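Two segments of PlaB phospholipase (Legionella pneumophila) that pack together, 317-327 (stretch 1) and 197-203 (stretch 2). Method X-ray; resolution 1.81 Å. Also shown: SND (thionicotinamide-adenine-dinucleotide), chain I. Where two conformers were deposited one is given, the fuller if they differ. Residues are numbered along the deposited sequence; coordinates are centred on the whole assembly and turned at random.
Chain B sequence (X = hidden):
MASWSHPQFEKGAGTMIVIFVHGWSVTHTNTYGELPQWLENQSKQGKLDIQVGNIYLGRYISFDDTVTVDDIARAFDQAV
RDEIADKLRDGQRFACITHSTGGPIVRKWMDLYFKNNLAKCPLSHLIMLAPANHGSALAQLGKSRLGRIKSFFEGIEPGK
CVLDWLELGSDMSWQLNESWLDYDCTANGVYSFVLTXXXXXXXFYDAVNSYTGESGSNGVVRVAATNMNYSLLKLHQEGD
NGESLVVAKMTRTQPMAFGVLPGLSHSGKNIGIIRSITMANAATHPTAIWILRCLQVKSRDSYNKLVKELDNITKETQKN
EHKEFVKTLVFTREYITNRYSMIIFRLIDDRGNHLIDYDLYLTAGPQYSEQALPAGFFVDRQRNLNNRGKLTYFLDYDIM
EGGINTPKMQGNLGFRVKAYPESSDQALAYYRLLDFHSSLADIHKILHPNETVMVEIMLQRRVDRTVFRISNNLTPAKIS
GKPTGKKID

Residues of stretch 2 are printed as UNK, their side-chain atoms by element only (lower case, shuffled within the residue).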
# COMPACT_ATOMS: atom_id res chain seq x y z
N THR B 317 -4.04 -12.90 44.79
CA THR B 317 -3.06 -12.11 44.06
C THR B 317 -3.65 -10.78 43.61
O THR B 317 -3.03 -9.73 43.77
CB THR B 317 -2.56 -12.88 42.84
OG1 THR B 317 -1.87 -14.06 43.28
CG2 THR B 317 -1.62 -12.01 41.99
N GLN B 318 -4.85 -10.82 43.03
CA GLN B 318 -5.36 -9.62 42.40
C GLN B 318 -5.83 -8.60 43.42
O GLN B 318 -5.74 -7.39 43.17
CB GLN B 318 -6.45 -10.01 41.40
CG GLN B 318 -5.87 -10.79 40.22
CD GLN B 318 -6.85 -11.02 39.07
OE1 GLN B 318 -7.97 -11.50 39.25
NE2 GLN B 318 -6.40 -10.70 37.86
N LYS B 319 -6.28 -9.04 44.60
CA LYS B 319 -6.56 -8.08 45.66
C LYS B 319 -5.27 -7.44 46.18
O LYS B 319 -5.19 -6.22 46.33
CB LYS B 319 -7.33 -8.75 46.80
CG LYS B 319 -8.71 -9.21 46.40
CD LYS B 319 -9.72 -8.08 46.50
CE LYS B 319 -11.15 -8.59 46.32
NZ LYS B 319 -11.48 -9.68 47.30
N ASN B 320 -4.24 -8.26 46.41
CA ASN B 320 -3.00 -7.76 47.00
C ASN B 320 -2.24 -6.82 46.06
O ASN B 320 -1.53 -5.93 46.53
CB ASN B 320 -2.08 -8.92 47.39
CG ASN B 320 -2.55 -9.65 48.64
OD1 ASN B 320 -3.41 -9.17 49.37
ND2 ASN B 320 -1.97 -10.82 48.89
N GLU B 321 -2.36 -7.03 44.76
CA GLU B 321 -1.63 -6.25 43.77
C GLU B 321 -2.47 -5.12 43.19
O GLU B 321 -2.01 -4.42 42.27
CB GLU B 321 -1.13 -7.17 42.66
CG GLU B 321 -0.21 -8.28 43.21
CD GLU B 321 0.50 -9.08 42.13
OE1 GLU B 321 0.08 -9.01 40.95
OE2 GLU B 321 1.49 -9.78 42.47
N HIS B 322 -3.67 -4.92 43.72
CA HIS B 322 -4.57 -3.89 43.20
C HIS B 322 -3.92 -2.52 43.20
O HIS B 322 -4.15 -1.72 42.28
CB HIS B 322 -5.83 -3.88 44.04
CG HIS B 322 -6.77 -2.77 43.71
ND1 HIS B 322 -7.21 -1.87 44.65
CD2 HIS B 322 -7.36 -2.42 42.54
CE1 HIS B 322 -8.04 -1.01 44.08
NE2 HIS B 322 -8.14 -1.32 42.80
N LYS B 323 -3.14 -2.20 44.23
CA LYS B 323 -2.43 -0.93 44.32
C LYS B 323 -0.95 -1.19 44.53
O LYS B 323 -0.57 -2.00 45.38
CB LYS B 323 -2.97 -0.06 45.46
CG LYS B 323 -4.30 0.58 45.17
CD LYS B 323 -4.65 1.61 46.24
CE LYS B 323 -6.14 1.65 46.56
NZ LYS B 323 -6.88 2.70 45.79
N GLU B 324 -0.13 -0.49 43.77
CA GLU B 324 1.32 -0.61 43.82
C GLU B 324 1.90 0.79 43.91
O GLU B 324 1.52 1.67 43.13
CB GLU B 324 1.83 -1.34 42.57
CG GLU B 324 3.35 -1.47 42.43
CD GLU B 324 3.75 -1.97 41.04
OE1 GLU B 324 2.85 -2.03 40.16
OE2 GLU B 324 4.94 -2.29 40.83
N PHE B 325 2.80 1.00 44.87
CA PHE B 325 3.46 2.28 45.07
C PHE B 325 4.94 2.11 44.79
O PHE B 325 5.59 1.25 45.39
CB PHE B 325 3.22 2.81 46.49
CG PHE B 325 1.80 3.19 46.76
CD1 PHE B 325 0.88 2.24 47.19
CD2 PHE B 325 1.37 4.48 46.57
CE1 PHE B 325 -0.44 2.58 47.42
CE2 PHE B 325 0.05 4.83 46.80
CZ PHE B 325 -0.86 3.88 47.23
N VAL B 326 5.47 2.92 43.88
CA VAL B 326 6.86 2.85 43.46
C VAL B 326 7.54 4.15 43.86
O VAL B 326 7.17 5.23 43.37
CB VAL B 326 6.99 2.62 41.95
CG1 VAL B 326 8.45 2.44 41.59
CG2 VAL B 326 6.18 1.42 41.55
N LYS B 327 8.53 4.06 44.74
CA LYS B 327 9.20 5.22 45.30
C LYS B 327 10.59 5.36 44.70
O LYS B 327 11.34 4.39 44.61
CB LYS B 327 9.30 5.11 46.83
CG LYS B 327 8.10 5.69 47.56
CD LYS B 327 8.37 5.86 49.05
CE LYS B 327 7.82 4.69 49.85
NZ LYS B 327 8.07 4.83 51.32
N UNK B 197 1.28 -14.30 35.49
CA UNK B 197 1.40 -13.24 36.46
C UNK B 197 0.92 -11.95 35.83
O UNK B 197 0.65 -11.89 34.63
N UNK B 198 0.83 -10.91 36.66
CA UNK B 198 0.37 -9.60 36.21
C UNK B 198 1.22 -8.47 36.78
O UNK B 198 0.72 -7.36 36.97
o UNK B 198 -3.73 -9.40 37.59
c UNK B 198 -2.79 -9.08 38.31
n UNK B 198 -2.91 -8.26 39.34
c UNK B 198 -1.09 -9.38 36.57
c UNK B 198 -1.41 -9.57 38.02
N UNK B 199 2.49 -8.74 37.02
CA UNK B 199 3.44 -7.76 37.51
C UNK B 199 4.26 -7.21 36.34
O UNK B 199 4.73 -7.99 35.50
c UNK B 199 4.64 -6.26 41.70
c UNK B 199 3.98 -7.03 40.57
n UNK B 199 3.64 -5.48 42.49
c UNK B 199 5.00 -7.46 39.53
c UNK B 199 4.38 -8.41 38.53
N UNK B 200 4.41 -5.89 36.27
CA UNK B 200 5.30 -5.29 35.29
C UNK B 200 6.69 -5.24 35.90
O UNK B 200 6.85 -4.83 37.05
c UNK B 200 4.85 -3.87 34.89
c UNK B 200 5.84 -3.27 33.89
c UNK B 200 3.21 -4.82 33.15
c UNK B 200 3.43 -3.88 34.33
N UNK B 201 7.69 -5.68 35.15
CA UNK B 201 9.07 -5.41 35.56
C UNK B 201 9.37 -4.00 35.07
O UNK B 201 9.65 -3.78 33.89
o UNK B 201 12.27 -7.19 35.65
c UNK B 201 10.06 -6.44 35.02
c UNK B 201 11.46 -6.24 35.62
o UNK B 201 11.75 -5.12 36.08
N UNK B 202 9.29 -3.04 35.99
CA UNK B 202 9.28 -1.63 35.61
C UNK B 202 10.64 -1.15 35.12
O UNK B 202 10.72 -0.04 34.57
c UNK B 202 6.55 -0.09 37.81
n UNK B 202 5.19 -0.53 38.03
c UNK B 202 4.23 -0.47 37.12
c UNK B 202 7.35 -1.21 37.18
n UNK B 202 3.02 -0.91 37.41
n UNK B 202 4.47 0.02 35.91
c UNK B 202 8.78 -0.80 36.79
N UNK B 203 11.69 -1.95 35.31
CA UNK B 203 12.99 -1.64 34.70
C UNK B 203 12.96 -1.77 33.19
O UNK B 203 13.86 -1.25 32.52
c UNK B 203 14.33 -2.45 36.73
o UNK B 203 16.24 -3.86 36.34
c UNK B 203 15.61 -3.17 37.14
n UNK B 203 15.99 -3.00 38.40
c UNK B 203 14.07 -2.57 35.25
PA SND I . 2.28 6.56 29.92
O1A SND I . 3.58 5.88 30.24
O2A SND I . 1.06 5.67 29.94
O5B SND I . 2.37 7.30 28.48
C5B SND I . 1.23 7.85 27.79
C4B SND I . 1.65 7.94 26.34
O4B SND I . 2.88 8.70 26.26
C3B SND I . 1.97 6.60 25.68
O3B SND I . 1.75 6.65 24.27
C2B SND I . 3.46 6.43 25.97
O2B SND I . 4.09 5.57 25.03
C1B SND I . 3.94 7.88 25.81
N9A SND I . 5.14 8.22 26.57
C8A SND I . 5.47 7.81 27.84
N7A SND I . 6.63 8.26 28.26
C5A SND I . 7.09 9.02 27.20
C6A SND I . 8.28 9.74 27.01
N6A SND I . 9.26 9.82 27.91
N1A SND I . 8.44 10.39 25.83
C2A SND I . 7.47 10.29 24.91
N3A SND I . 6.32 9.62 24.98
C4A SND I . 6.19 9.00 26.16
O3 SND I . 2.01 7.84 30.82
PN SND I . 2.25 8.31 32.33
O1N SND I . 1.98 7.17 33.23
O2N SND I . 1.53 9.58 32.54
O5D SND I . 3.82 8.57 32.26
C5D SND I . 4.52 9.43 33.17
C4D SND I . 5.95 8.95 33.21
O4D SND I . 6.02 7.65 33.84
C3D SND I . 6.61 8.80 31.84
O3D SND I . 7.92 9.35 31.92
C2D SND I . 6.59 7.29 31.60
O2D SND I . 7.63 6.80 30.77
C1D SND I . 6.77 6.79 33.03
N1N SND I . 6.19 5.42 33.15
C2N SND I . 7.03 4.46 33.57
C3N SND I . 6.56 3.18 33.79
C7N SND I . 7.48 2.09 34.22
S7N SND I . 6.89 0.58 34.58
N7N SND I . 8.76 2.38 34.28
C4N SND I . 5.22 2.92 33.57
C5N SND I . 4.38 3.92 33.12
C6N SND I . 4.89 5.18 32.90
O HOH W 1 1.54 -11.13 39.39
O HOH W 2 -5.29 -6.76 40.41
O HOH W 3 0.22 -6.66 39.34
O HOH W 4 2.50 -4.27 37.98

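Position 197 has backbone atoms only, with no side-chain atom on CA, and makes no contact with stretch 1. It is a glycine, G197.

Position 198 carries three carbons in a row, the third bearing one oxygen and one nitrogen. This unbranched chain ending in a planar group points from CA to CB toward stretch 1. The oxygen lies 3.0 Å from Q318 NE2, and the nitrogen is near a carboxylate oxygen of E321. Three carbons and a terminal amide make this a glutamine, Q198. Its amide is used at both ends: Q318 NE2 donates to Q198 OE1 over 3.0 Å in a nearly straight hydrogen bond (175°), whereas Q198 NE2 donates to E321 OE1 in a weak one of 3.5 Å. The same E321 OE1 lies 3.3 Å from Q198 CG, so the carboxylate rests against the aliphatic part of the chain as well.

Position 199 has four carbons in line and a terminal nitrogen, without a fork or ring. Its CA-to-CB bond runs sideways, but the chain then extends to bring the nitrogen within 3.8 Å of E324 CD. Such a chain is a lysine, K199. K199 NZ and E324 OE2, also 3.8 Å apart, form a long salt bridge, while K199 CD passes 4.2 Å from E321 OE2.

At position 200 there are four carbons, forked at the first, with one arm two carbons long. The side chain starts sideways, its end leads away from stretch 1, and it stays out of contact. This is isoleucine, I200.

Position 201 has two carbons, the second bearing two oxygens, and its CA-to-CB bond points away from stretch 1, which it does not touch. The short carboxylate identifies an aspartate, D201. One of its oxygens, OD1, accepts a hydrogen bond from the backbone N of position 203 over 3.3 Å, within the stretch.

Three carbons, a nitrogen and a carbon with two further nitrogens make up the side chain at position 202, whose CA-to-CB bond points toward stretch 1 and whose atoms meet E324 and V326. The guanidinium marks an arginine, R202. R202 NH2 donates to E324 OE1 over 3.0 Å, and R202 NE donates weakly to E324 OE2 over 3.3 Å. The carboxylate thus meets the guanidinium edge as a two-point salt bridge, and V326 CG2 packs 4.1 Å from R202 CD. The backbone O of R202 accepts a hydrogen bond from N7N of the bound SND at 3.1 Å.

Position 203 again has three carbons, the third carrying an oxygen and a nitrogen, and is out of reach of stretch 1. It is a second glutamine, Q203.

The contact combines an amide pairing near the end of the helix with a charged cluster at the strand, where E324 on the strand meets K199 and R202 from stretch 2. Water fills in between: water 1 joins the backbone N of Q198 (2.8 Å from its O) to E321 OE1 (3.0 Å), and water 4 links the backbone N of I200 (3.0 Å) to E324 OE1 (3.1 Å). Polar side chains and ordered water therefore provide most of the links, with V326 adding a small apolar patch.

Stretch 2 197-203: GQKIDRQ
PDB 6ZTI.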